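Long-range contact in lysozyme C (Equus asinus, PDB 5XUW), which hydrolyses the beta-1,4 linkages between N-acetylmuramic acid and N-acetylglucosamine in bacterial peptidoglycan and binds one calcium ion: residues S36-A42 and Y54-Q58. Sequence-based numbering, arbitrary orientation.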
loop_
_atom_site.group_PDB
_atom_site.type_symbol
_atom_site.label_atom_id
_atom_site.label_comp_id
_atom_site.label_asym_id
_atom_site.label_seq_id
_atom_site.Cartn_x
_atom_site.Cartn_y
_atom_site.Cartn_z
ATOM N N SER A 36 -3.196 3.892 5.592
ATOM C CA SER A 36 -4.159 3.057 6.313
ATOM C C SER A 36 -3.983 2.972 7.840
ATOM O O SER A 36 -4.737 2.237 8.489
ATOM C CB SER A 36 -4.061 1.639 5.753
ATOM O OG SER A 36 -2.808 1.052 6.091
ATOM N N ASN A 37 -2.981 3.658 8.404
ATOM C CA ASN A 37 -2.579 3.469 9.806
ATOM C C ASN A 37 -2.310 1.991 10.149
ATOM O O ASN A 37 -2.642 1.525 11.242
ATOM C CB ASN A 37 -3.623 4.100 10.758
ATOM C CG ASN A 37 -3.075 4.359 12.171
ATOM O OD1 ASN A 37 -3.840 4.428 13.142
ATOM N ND2 ASN A 37 -1.763 4.471 12.295
ATOM N N PHE A 38 -1.712 1.269 9.191
ATOM C CA PHE A 38 -1.351 -0.156 9.321
ATOM C C PHE A 38 -2.529 -1.140 9.420
ATOM O O PHE A 38 -2.315 -2.294 9.783
ATOM C CB PHE A 38 -0.409 -0.397 10.510
ATOM C CG PHE A 38 0.905 0.337 10.424
ATOM C CD1 PHE A 38 1.671 0.300 9.260
ATOM C CD2 PHE A 38 1.385 1.046 11.515
ATOM C CE1 PHE A 38 2.881 0.965 9.184
ATOM C CE2 PHE A 38 2.607 1.713 11.445
ATOM C CZ PHE A 38 3.358 1.657 10.284
ATOM N N ASN A 39 -3.727 -0.694 9.049
ATOM C CA ASN A 39 -4.956 -1.466 9.206
ATOM C C ASN A 39 -5.372 -2.084 7.871
ATOM O O ASN A 39 -5.702 -1.370 6.921
ATOM C CB ASN A 39 -6.062 -0.559 9.731
ATOM C CG ASN A 39 -7.302 -1.327 10.180
ATOM O OD1 ASN A 39 -7.482 -2.501 9.872
ATOM N ND2 ASN A 39 -8.160 -0.653 10.933
ATOM N N THR A 40 -5.373 -3.416 7.818
ATOM C CA THR A 40 -5.749 -4.141 6.601
ATOM C C THR A 40 -7.207 -3.934 6.221
ATOM O O THR A 40 -7.571 -4.174 5.087
ATOM C CB THR A 40 -5.516 -5.663 6.719
ATOM O OG1 THR A 40 -6.291 -6.180 7.806
ATOM C CG2 THR A 40 -4.055 -5.975 6.941
ATOM N N ARG A 41 -8.039 -3.500 7.164
ATOM C CA ARG A 41 -9.449 -3.215 6.884
ATOM C C ARG A 41 -9.748 -1.752 6.552
ATOM O O ARG A 41 -10.915 -1.358 6.482
ATOM C CB ARG A 41 -10.294 -3.653 8.064
ATOM C CG ARG A 41 -10.099 -5.111 8.390
ATOM C CD ARG A 41 -11.188 -5.612 9.306
ATOM N NE ARG A 41 -11.006 -7.029 9.584
ATOM C CZ ARG A 41 -11.885 -7.801 10.221
ATOM N NH1 ARG A 41 -13.042 -7.309 10.658
ATOM N NH2 ARG A 41 -11.603 -9.089 10.406
ATOM N N ALA A 42 -8.707 -0.945 6.340
ATOM C CA ALA A 42 -8.884 0.463 6.001
ATOM C C ALA A 42 -9.713 0.586 4.731
ATOM O O ALA A 42 -9.574 -0.211 3.807
ATOM C CB ALA A 42 -7.539 1.143 5.831
ATOM N N TYR A 54 -9.090 0.516 -0.854
ATOM C CA TYR A 54 -9.201 -0.675 -0.019
ATOM C C TYR A 54 -7.883 -1.087 0.600
ATOM O O TYR A 54 -6.884 -1.233 -0.101
ATOM C CB TYR A 54 -9.650 -1.852 -0.864
ATOM C CG TYR A 54 -11.105 -1.856 -1.257
ATOM C CD1 TYR A 54 -11.547 -1.169 -2.389
ATOM C CD2 TYR A 54 -12.033 -2.607 -0.533
ATOM C CE1 TYR A 54 -12.886 -1.201 -2.772
ATOM C CE2 TYR A 54 -13.375 -2.644 -0.904
ATOM C CZ TYR A 54 -13.795 -1.942 -2.022
ATOM O OH TYR A 54 -15.122 -1.988 -2.391
ATOM N N GLY A 55 -7.909 -1.307 1.912
ATOM C CA GLY A 55 -6.881 -2.070 2.587
ATOM C C GLY A 55 -5.663 -1.291 3.019
ATOM O O GLY A 55 -5.658 -0.055 3.010
ATOM N N LEU A 56 -4.638 -2.051 3.393
ATOM C CA LEU A 56 -3.375 -1.529 3.932
ATOM C C LEU A 56 -2.703 -0.507 3.018
ATOM O O LEU A 56 -2.121 0.471 3.501
ATOM C CB LEU A 56 -2.415 -2.696 4.172
ATOM C CG LEU A 56 -1.079 -2.446 4.872
ATOM C CD1 LEU A 56 -1.301 -2.012 6.309
ATOM C CD2 LEU A 56 -0.236 -3.703 4.844
ATOM N N PHE A 57 -2.761 -0.765 1.706
ATOM C CA PHE A 57 -2.182 0.123 0.703
ATOM C C PHE A 57 -3.217 0.954 -0.056
ATOM O O PHE A 57 -2.879 1.581 -1.057
ATOM C CB PHE A 57 -1.349 -0.676 -0.294
ATOM C CG PHE A 57 -0.314 -1.570 0.336
ATOM C CD1 PHE A 57 0.555 -1.089 1.315
ATOM C CD2 PHE A 57 -0.175 -2.893 -0.088
ATOM C CE1 PHE A 57 1.513 -1.913 1.879
ATOM C CE2 PHE A 57 0.796 -3.716 0.468
ATOM C CZ PHE A 57 1.645 -3.223 1.448
ATOM N N GLN A 58 -4.467 0.968 0.417
ATOM C CA GLN A 58 -5.514 1.816 -0.128
ATOM C C GLN A 58 -5.575 1.752 -1.659
ATOM O O GLN A 58 -5.492 2.763 -2.354
ATOM C CB GLN A 58 -5.346 3.243 0.398
ATOM C CG GLN A 58 -5.699 3.374 1.862
ATOM C CD GLN A 58 -7.189 3.245 2.116
ATOM O OE1 GLN A 58 -7.938 4.207 1.952
ATOM N NE2 GLN A 58 -7.629 2.049 2.497
#
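Gly55 N donates to Ala42 O over 2.8 Å with an N-H...O angle of 161°, and the same glycine's CA lies 3.3 Å from Thr40 O, two residues before Ala42, in a CA-H...O contact. Both segments turn as they meet: type I turns span Asn39 to Ala42 and Gly55 to Gln58, and a type I' turn, Ser36 to Asn39, leads out of the preceding helix. In the Asn39 to Ala42 turn, Asn39 OD1 accepts from Arg41 N, an Asx turn.

Gln58 secures the other turn from within. Its chain bends at chi2 (-71°), returning the amide to its own segment, where NE2 donates to Gly55 O at 2.9 Å; the donor lies in the carbonyl plane on a lone pair. As Gln58 N also donates to Gly55 O, two bonds grip this carbonyl. The same NE2 is 3.5 Å from Ala42 CB, so the methyl of Ala42 packs beside the amide nitrogen.

Ser36 OG meets both the backbone carbonyl and the side chain of Leu56. It is 2.7 Å from Leu56 O and also within hydrogen-bonding reach of Ala32 O, so its one proton has two candidate acceptors; Leu56 CD1 lies 3.4 Å from Ser36 OG. Leu56 holds CG anti to its backbone N (chi1 -173°) and directs CD1 at the backbone of the Ser36 to Asn39 turn, 3.5 Å from Phe38 C.

The contact joins the exit of helix 25-36 to the bend between strands 53-54 and 59-60, beside the catalytic cleft of the C-type lysozyme fold: the Gln58 side chain adjoins Glu35 and Asp53, the predicted active-site pair. Leu56 and Phe38 both reach Leu8 of helix 5-14, while Phe57 packs against helix 89-100.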